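Local coordinates for tumor necrosis factor receptor superfamily member 11B (Homo sapiens, PDB 3URF), which acts as a secreted decoy receptor that captures the cytokine RANKL through its cysteine-rich domains and thereby restrains osteoclast formation and bone resorption, at residues V72-N77 against N81-C86; Y7-E12 against K30-A35. One frame throughout, in Å; residues are numbered along the deposited sequence.

Contact 1 of 2, residues V72-N77 against N81-C86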
ATOM      1  N   VAL B  72      -0.944 -28.662 -11.147  1.00 65.75           N
ATOM      2  CA  VAL B  72       0.455 -29.074 -11.095  1.00 57.85           C
ATOM      3  C   VAL B  72       0.807 -30.048 -12.202  1.00 66.17           C
ATOM      4  O   VAL B  72       0.519 -31.237 -12.106  1.00 69.39           O
ATOM      5  CB  VAL B  72       0.815 -29.745  -9.767  1.00 50.71           C
ATOM      6  CG1 VAL B  72       2.336 -29.884  -9.651  1.00 58.31           C
ATOM      7  CG2 VAL B  72       0.271 -28.941  -8.598  1.00 50.67           C
ATOM      8  N   LYS B  73       1.435 -29.537 -13.253  1.00 71.91           N
ATOM      9  CA  LYS B  73       1.880 -30.382 -14.347  1.00 78.99           C
ATOM     10  C   LYS B  73       3.044 -31.259 -13.901  1.00 88.14           C
ATOM     11  O   LYS B  73       3.058 -32.476 -14.115  1.00 87.91           O
ATOM     12  CB  LYS B  73       2.314 -29.525 -15.527  1.00 70.85           C
ATOM     13  CG  LYS B  73       3.197 -30.263 -16.489  1.00 81.98           C
ATOM     14  CD  LYS B  73       3.795 -29.337 -17.524  1.00 97.00           C
ATOM     15  CE  LYS B  73       2.839 -29.090 -18.675  1.00 96.95           C
ATOM     16  NZ  LYS B  73       3.518 -28.355 -19.784  1.00 94.72           N
ATOM     17  N   GLN B  74       4.027 -30.620 -13.283  1.00 84.78           N
ATOM     18  CA  GLN B  74       5.194 -31.313 -12.778  1.00 73.28           C
ATOM     19  C   GLN B  74       5.299 -31.081 -11.275  1.00 75.34           C
ATOM     20  O   GLN B  74       5.409 -29.948 -10.799  1.00 74.14           O
ATOM     21  CB  GLN B  74       6.445 -30.819 -13.504  1.00 75.77           C
ATOM     22  CG  GLN B  74       7.751 -31.055 -12.765  1.00 88.54           C
ATOM     23  CD  GLN B  74       8.228 -32.494 -12.829  1.00100.96           C
ATOM     24  OE1 GLN B  74       8.911 -32.970 -11.916  1.00112.50           O
ATOM     25  NE2 GLN B  74       7.887 -33.193 -13.914  1.00 93.03           N
ATOM     26  N   GLU B  75       5.242 -32.168 -10.526  1.00 75.52           N
ATOM     27  CA  GLU B  75       5.342 -32.085  -9.085  1.00 75.66           C
ATOM     28  C   GLU B  75       6.772 -31.730  -8.723  1.00 70.85           C
ATOM     29  O   GLU B  75       7.677 -31.847  -9.543  1.00 79.31           O
ATOM     30  CB  GLU B  75       4.922 -33.411  -8.452  1.00 95.17           C
ATOM     31  CG  GLU B  75       4.812 -33.399  -6.927  1.00114.20           C
ATOM     32  CD  GLU B  75       3.807 -34.431  -6.413  1.00120.46           C
ATOM     33  OE1 GLU B  75       3.980 -34.970  -5.285  1.00109.05           O
ATOM     34  OE2 GLU B  75       2.833 -34.696  -7.155  1.00123.67           O
ATOM     35  N   CYS B  76       6.969 -31.291  -7.490  1.00 66.34           N
ATOM     36  CA  CYS B  76       8.263 -30.819  -7.032  1.00 66.35           C
ATOM     37  C   CYS B  76       9.150 -31.982  -6.569  1.00 77.73           C
ATOM     38  O   CYS B  76       8.928 -32.552  -5.505  1.00 86.26           O
ATOM     39  CB  CYS B  76       8.060 -29.793  -5.906  1.00 63.82           C
ATOM     40  SG  CYS B  76       9.549 -29.319  -4.994  1.00 84.12           S
ATOM     41  N   ASN B  77      10.146 -32.322  -7.386  1.00 89.12           N
ATOM     42  CA  ASN B  77      11.119 -33.371  -7.089  1.00 81.03           C
ATOM     43  C   ASN B  77      12.386 -32.739  -6.520  1.00 79.28           C
ATOM     44  O   ASN B  77      12.521 -31.515  -6.515  1.00 76.40           O
ATOM     45  CB  ASN B  77      11.462 -34.134  -8.381  1.00 82.03           C
ATOM     46  CG  ASN B  77      11.403 -35.636  -8.204  1.00102.04           C
ATOM     47  OD1 ASN B  77      11.318 -36.130  -7.076  1.00 96.81           O
ATOM     48  ND2 ASN B  77      11.458 -36.375  -9.316  1.00112.27           N
ATOM     49  N   ASN B  81      11.812 -28.335 -10.280  1.00 81.41           N
ATOM     50  CA  ASN B  81      10.918 -27.416  -9.595  1.00 77.03           C
ATOM     51  C   ASN B  81       9.476 -27.700 -10.008  1.00 70.82           C
ATOM     52  O   ASN B  81       9.210 -28.174 -11.111  1.00 74.70           O
ATOM     53  CB  ASN B  81      11.284 -25.961  -9.906  1.00 70.98           C
ATOM     54  CG  ASN B  81      10.588 -24.976  -8.984  1.00 70.87           C
ATOM     55  OD1 ASN B  81      10.379 -23.822  -9.334  1.00 64.68           O
ATOM     56  ND2 ASN B  81      10.224 -25.436  -7.800  1.00 75.86           N
ATOM     57  N   ARG B  82       8.546 -27.434  -9.107  1.00 60.27           N
ATOM     58  CA  ARG B  82       7.131 -27.536  -9.431  1.00 61.29           C
ATOM     59  C   ARG B  82       6.819 -26.770 -10.709  1.00 62.99           C
ATOM     60  O   ARG B  82       7.388 -25.710 -10.957  1.00 70.36           O
ATOM     61  CB  ARG B  82       6.320 -26.943  -8.284  1.00 42.19           C
ATOM     62  CG  ARG B  82       4.838 -27.043  -8.449  1.00 48.73           C
ATOM     63  CD  ARG B  82       4.177 -26.477  -7.222  1.00 51.99           C
ATOM     64  NE  ARG B  82       4.776 -26.977  -5.982  1.00 51.61           N
ATOM     65  CZ  ARG B  82       5.327 -26.209  -5.047  1.00 55.59           C
ATOM     66  NH1 ARG B  82       5.369 -24.883  -5.195  1.00 63.34           N
ATOM     67  NH2 ARG B  82       5.838 -26.767  -3.956  1.00 50.40           N
ATOM     68  N   VAL B  83       5.917 -27.293 -11.526  1.00 66.79           N
ATOM     69  CA  VAL B  83       5.454 -26.526 -12.677  1.00 67.52           C
ATOM     70  C   VAL B  83       3.942 -26.438 -12.674  1.00 66.95           C
ATOM     71  O   VAL B  83       3.249 -27.457 -12.656  1.00 75.60           O
ATOM     72  CB  VAL B  83       5.949 -27.097 -14.016  1.00 63.04           C
ATOM     73  CG1 VAL B  83       5.443 -26.242 -15.189  1.00 51.75           C
ATOM     74  CG2 VAL B  83       7.448 -27.138 -14.021  1.00 59.59           C
ATOM     75  N   CYS B  84       3.442 -25.209 -12.681  1.00 64.72           N
ATOM     76  CA  CYS B  84       2.009 -24.959 -12.634  1.00 63.17           C
ATOM     77  C   CYS B  84       1.561 -24.437 -13.978  1.00 67.89           C
ATOM     78  O   CYS B  84       2.250 -23.636 -14.596  1.00 79.47           O
ATOM     79  CB  CYS B  84       1.698 -23.941 -11.543  1.00 46.28           C
ATOM     80  SG  CYS B  84       2.358 -24.412  -9.919  1.00 72.98           S
ATOM     81  N   GLU B  85       0.412 -24.893 -14.449  1.00 72.60           N
ATOM     82  CA  GLU B  85      -0.075 -24.396 -15.721  1.00 77.49           C
ATOM     83  C   GLU B  85      -1.561 -24.091 -15.698  1.00 76.93           C
ATOM     84  O   GLU B  85      -2.327 -24.710 -14.954  1.00 80.05           O
ATOM     85  CB  GLU B  85       0.277 -25.361 -16.848  1.00 86.23           C
ATOM     86  CG  GLU B  85       1.764 -25.377 -17.155  1.00107.27           C
ATOM     87  CD  GLU B  85       2.061 -25.725 -18.599  1.00121.93           C
ATOM     88  OE1 GLU B  85       1.246 -26.448 -19.215  1.00122.54           O
ATOM     89  OE2 GLU B  85       3.106 -25.268 -19.116  1.00124.09           O
ATOM     90  N   CYS B  86      -1.955 -23.108 -16.500  1.00 71.07           N
ATOM     91  CA  CYS B  86      -3.363 -22.790 -16.662  1.00 70.02           C
ATOM     92  C   CYS B  86      -4.081 -23.918 -17.379  1.00 70.13           C
ATOM     93  O   CYS B  86      -3.570 -24.469 -18.349  1.00 77.85           O
ATOM     94  CB  CYS B  86      -3.541 -21.470 -17.416  1.00 63.09           C
ATOM     95  SG  CYS B  86      -3.186 -20.002 -16.401  1.00 86.64           S
TER
HETATM   96  O   HOH W   1       4.422 -30.023  -5.574  1.00 41.39           O

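Contact 2 of 2, residues Y7-E12 against K30-A35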
ATOM      1  N   TYR B   7      31.709 -35.073 -15.537  1.00102.72           N
ATOM      2  CA  TYR B   7      31.948 -33.647 -15.739  1.00115.81           C
ATOM      3  C   TYR B   7      32.659 -33.038 -14.548  1.00110.28           C
ATOM      4  O   TYR B   7      32.222 -33.175 -13.403  1.00100.04           O
ATOM      5  CB  TYR B   7      30.667 -32.877 -16.087  1.00138.40           C
ATOM      6  CG  TYR B   7      30.620 -32.401 -17.532  1.00169.49           C
ATOM      7  CD1 TYR B   7      30.239 -31.096 -17.849  1.00177.17           C
ATOM      8  CD2 TYR B   7      30.974 -33.251 -18.580  1.00181.26           C
ATOM      9  CE1 TYR B   7      30.200 -30.653 -19.177  1.00178.25           C
ATOM     10  CE2 TYR B   7      30.940 -32.816 -19.909  1.00183.85           C
ATOM     11  CZ  TYR B   7      30.552 -31.518 -20.202  1.00178.67           C
ATOM     12  OH  TYR B   7      30.517 -31.088 -21.515  1.00172.09           O
ATOM     13  N   LEU B   8      33.772 -32.373 -14.842  1.00115.92           N
ATOM     14  CA  LEU B   8      34.681 -31.871 -13.820  1.00112.72           C
ATOM     15  C   LEU B   8      34.814 -30.343 -13.849  1.00104.69           C
ATOM     16  O   LEU B   8      34.268 -29.675 -14.727  1.00 93.56           O
ATOM     17  CB  LEU B   8      36.055 -32.553 -13.946  1.00110.75           C
ATOM     18  CG  LEU B   8      36.101 -34.076 -13.726  1.00113.40           C
ATOM     19  CD1 LEU B   8      35.810 -34.844 -15.007  1.00110.80           C
ATOM     20  CD2 LEU B   8      37.435 -34.534 -13.135  1.00113.62           C
ATOM     21  N   HIS B   9      35.525 -29.793 -12.869  1.00109.82           N
ATOM     22  CA  HIS B   9      35.747 -28.354 -12.801  1.00112.33           C
ATOM     23  C   HIS B   9      36.963 -28.039 -11.926  1.00128.20           C
ATOM     24  O   HIS B   9      37.403 -28.878 -11.136  1.00129.67           O
ATOM     25  CB  HIS B   9      34.489 -27.627 -12.299  1.00 95.28           C
ATOM     26  CG  HIS B   9      34.177 -27.869 -10.850  1.00 97.53           C
ATOM     27  ND1 HIS B   9      34.074 -29.133 -10.307  1.00103.16           N
ATOM     28  CD2 HIS B   9      33.936 -27.005  -9.835  1.00 88.36           C
ATOM     29  CE1 HIS B   9      33.789 -29.038  -9.019  1.00 99.18           C
ATOM     30  NE2 HIS B   9      33.699 -27.756  -8.708  1.00 95.50           N
ATOM     31  N   TYR B  10      37.510 -26.835 -12.083  1.00133.44           N
ATOM     32  CA  TYR B  10      38.680 -26.414 -11.322  1.00138.68           C
ATOM     33  C   TYR B  10      38.320 -26.158  -9.870  1.00130.52           C
ATOM     34  O   TYR B  10      37.204 -25.743  -9.561  1.00125.40           O
ATOM     35  CB  TYR B  10      39.210 -25.101 -11.877  1.00151.25           C
ATOM     36  CG  TYR B  10      38.608 -23.902 -11.169  1.00156.04           C
ATOM     37  CD1 TYR B  10      37.375 -23.387 -11.558  1.00149.41           C
ATOM     38  CD2 TYR B  10      39.264 -23.301 -10.093  1.00157.87           C
ATOM     39  CE1 TYR B  10      36.822 -22.297 -10.908  1.00148.16           C
ATOM     40  CE2 TYR B  10      38.717 -22.212  -9.436  1.00151.62           C
ATOM     41  CZ  TYR B  10      37.498 -21.715  -9.848  1.00149.12           C
ATOM     42  OH  TYR B  10      36.949 -20.630  -9.201  1.00145.48           O
ATOM     43  N   ASP B  11      39.277 -26.354  -8.975  1.00128.71           N
ATOM     44  CA  ASP B  11      39.073 -25.903  -7.609  1.00130.47           C
ATOM     45  C   ASP B  11      40.244 -25.067  -7.118  1.00139.62           C
ATOM     46  O   ASP B  11      40.064 -23.934  -6.667  1.00144.04           O
ATOM     47  CB  ASP B  11      38.830 -27.073  -6.664  1.00123.49           C
ATOM     48  CG  ASP B  11      38.297 -26.622  -5.323  1.00111.14           C
ATOM     49  OD1 ASP B  11      37.589 -25.595  -5.299  1.00 91.54           O
ATOM     50  OD2 ASP B  11      38.588 -27.281  -4.301  1.00115.93           O
ATOM     51  N   GLU B  12      41.439 -25.633  -7.210  1.00137.90           N
ATOM     52  CA  GLU B  12      42.644 -24.957  -6.747  1.00143.44           C
ATOM     53  C   GLU B  12      42.772 -24.986  -5.222  1.00147.07           C
ATOM     54  O   GLU B  12      42.598 -23.970  -4.545  1.00142.85           O
ATOM     55  CB  GLU B  12      42.695 -23.518  -7.255  1.00142.68           C
ATOM     56  CG  GLU B  12      44.067 -22.891  -7.138  1.00146.31           C
ATOM     57  CD  GLU B  12      44.024 -21.523  -6.501  1.00146.84           C
ATOM     58  OE1 GLU B  12      42.902 -21.006  -6.283  1.00145.09           O
ATOM     59  OE2 GLU B  12      45.112 -20.972  -6.213  1.00142.03           O
ATOM     60  N   LYS B  30      28.625 -30.309  -0.854  1.00100.84           N
ATOM     61  CA  LYS B  30      29.079 -30.204   0.528  1.00104.82           C
ATOM     62  C   LYS B  30      30.590 -29.989   0.668  1.00110.29           C
ATOM     63  O   LYS B  30      31.019 -29.135   1.444  1.00114.75           O
ATOM     64  CB  LYS B  30      28.607 -31.394   1.370  1.00107.36           C
ATOM     65  CG  LYS B  30      28.935 -31.232   2.850  1.00119.06           C
ATOM     66  CD  LYS B  30      28.490 -29.858   3.364  1.00128.90           C
ATOM     67  CE  LYS B  30      29.373 -29.346   4.510  1.00133.40           C
ATOM     68  NZ  LYS B  30      30.675 -28.751   4.057  1.00129.14           N
ATOM     69  N   GLN B  31      31.397 -30.745  -0.075  1.00109.57           N
ATOM     70  CA  GLN B  31      32.848 -30.583   0.010  1.00111.41           C
ATOM     71  C   GLN B  31      33.544 -30.706  -1.338  1.00105.97           C
ATOM     72  O   GLN B  31      33.310 -31.659  -2.082  1.00 97.26           O
ATOM     73  CB  GLN B  31      33.455 -31.588   0.993  1.00119.61           C
ATOM     74  CG  GLN B  31      34.436 -30.970   1.985  1.00131.57           C
ATOM     75  CD  GLN B  31      33.733 -30.163   3.067  1.00145.31           C
ATOM     76  OE1 GLN B  31      33.192 -30.722   4.027  1.00144.87           O
ATOM     77  NE2 GLN B  31      33.728 -28.844   2.910  1.00150.20           N
ATOM     78  N   HIS B  32      34.408 -29.738  -1.631  1.00110.38           N
ATOM     79  CA  HIS B  32      35.200 -29.740  -2.859  1.00111.49           C
ATOM     80  C   HIS B  32      36.211 -30.865  -2.864  1.00103.34           C
ATOM     81  O   HIS B  32      36.789 -31.195  -1.829  1.00104.61           O
ATOM     82  CB  HIS B  32      35.939 -28.413  -3.027  1.00128.75           C
ATOM     83  CG  HIS B  32      35.085 -27.316  -3.583  1.00149.37           C
ATOM     84  ND1 HIS B  32      34.954 -27.088  -4.938  1.00159.10           N
ATOM     85  CD2 HIS B  32      34.316 -26.385  -2.970  1.00150.51           C
ATOM     86  CE1 HIS B  32      34.143 -26.064  -5.133  1.00154.66           C
ATOM     87  NE2 HIS B  32      33.742 -25.618  -3.955  1.00151.09           N
ATOM     88  N   CYS B  33      36.431 -31.446  -4.036  1.00100.71           N
ATOM     89  CA  CYS B  33      37.434 -32.492  -4.180  1.00108.01           C
ATOM     90  C   CYS B  33      38.802 -31.938  -3.801  1.00110.29           C
ATOM     91  O   CYS B  33      38.998 -30.720  -3.778  1.00104.02           O
ATOM     92  CB  CYS B  33      37.466 -33.016  -5.613  1.00104.09           C
ATOM     93  SG  CYS B  33      38.451 -32.016  -6.739  1.00108.98           S
ATOM     94  N   THR B  34      39.750 -32.825  -3.507  1.00113.23           N
ATOM     95  CA  THR B  34      41.049 -32.386  -3.014  1.00114.37           C
ATOM     96  C   THR B  34      42.207 -33.306  -3.388  1.00127.29           C
ATOM     97  O   THR B  34      43.265 -33.243  -2.758  1.00136.66           O
ATOM     98  CB  THR B  34      41.060 -32.281  -1.473  1.00104.80           C
ATOM     99  OG1 THR B  34      41.474 -33.536  -0.914  1.00104.37           O
ATOM    100  CG2 THR B  34      39.685 -31.913  -0.935  1.00100.72           C
ATOM    101  N   ALA B  35      42.027 -34.146  -4.402  1.00128.83           N
ATOM    102  CA  ALA B  35      43.042 -35.154  -4.731  1.00124.53           C
ATOM    103  C   ALA B  35      43.115 -36.159  -3.596  1.00125.76           C
ATOM    104  O   ALA B  35      43.635 -35.861  -2.525  1.00126.48           O
ATOM    105  CB  ALA B  35      44.399 -34.514  -4.970  1.00109.48           C
TER

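Contact 1 of 2, residues V72-N77 against N81-C86
V72 CG1 reaches the aliphatic part of R82, just ahead of strand 83-86, 4.0 Å from R82 CG, while the V72 backbone lies opposite C84 in an antiparallel, non-hydrogen-bonded pair. At K73 the chain turns a corner, and both K73 and Q74 face V83, a classic beta bulge. The carbonyl oxygen of V83 accordingly takes two amides, each in a weak bond: K73 N at 2.8 Å, bent to 130° at the hydrogen, and Q74 N at 3.3 Å, nearly straight. The K73 chain runs extended to CD and bends at chi3 (-83°), which carries NZ across to the carboxylate of E85 in a salt bridge, 3.0 Å from K73 NZ to E85 OE1, whose hydrogen bond is weak. E85 also has the like charge of E116 close by, which K73 would probably help to offset. Q74 returns the backbone bond through its carbonyl, whose oxygen receives V83 N at 2.8 Å. On the face that Q74 and V83 share, Q74 CB packs against V83 CB, 3.8 Å away. C76 brings its CB beside R82 CB, while a water joins the two residues, accepting from R82 NE in the guanidinium plane and, weakly, from C76 N. R82 NH1 continues to the carbonyl of P64 in a weak bond. With C76 tied to C62 and C84 to C66, this bulged beta hairpin of strands 70-74 and 83-86 closes the second cysteine-rich repeat, the disulfide-braced module of the TNF receptor superfamily.

Contact 2 of 2, residues Y7-E12 against K30-A35
D11 holds CG anti to its backbone N (chi1 -167°) and H32 turns its ring beside its own N (chi1 -81°), and these two torsions lay carboxylate and imidazole almost flat on one another, their planes 7° apart. The site belongs to the first cysteine-rich repeat of the TNF receptor fold, where H9 of strand 8-10 and the nearby D11 meet the loop following strand 27-31. D11 OD1 sits over one face of the H32 ring, offset toward the rim and 3.1 Å from H32 ND1. Approached from above its plane, the ring nitrogen is poorly angled for a hydrogen bond; the contact is that of a carboxylate lying over an imidazole face, and charge would probably strengthen it if the imidazole is protonated. H9, two residues before D11, meets H32 rim to rim, the ring planes at 39° and the centroids 5.9 Å apart. H9 ND1 is hydrogen-bonded to the carbonyl oxygen of C20, which helps set the turn of the H9 ring. C20 is also the disulfide partner of C33, so the hairpin and the loop are covalently linked right beside the histidines. At the edge of the H9 ring, near its plane, H32 CE1 lies 4.0 Å from H9 NE2.

Contacts 1 and 2 sit in successive cysteine-rich repeats of the elongated receptor, the second and the first, with centres 33 Å apart and nearest atoms about 17 Å apart; they share no strand. Contact 1 is the more extensive, a surface contact within one hairpin, held by main-chain hydrogen bonds and fringed by a charged pair and a water. Contact 2 is smaller and partly buried; it sets the neighbourhood of strand 8-10 against the loop after strand 27-31 through side chains, a carboxylate and two imidazoles, without a hydrogen bond between its segments. Both contain disulfide-bonded cysteines, in keeping with a helix-free chain whose small sheets are braced by cystines.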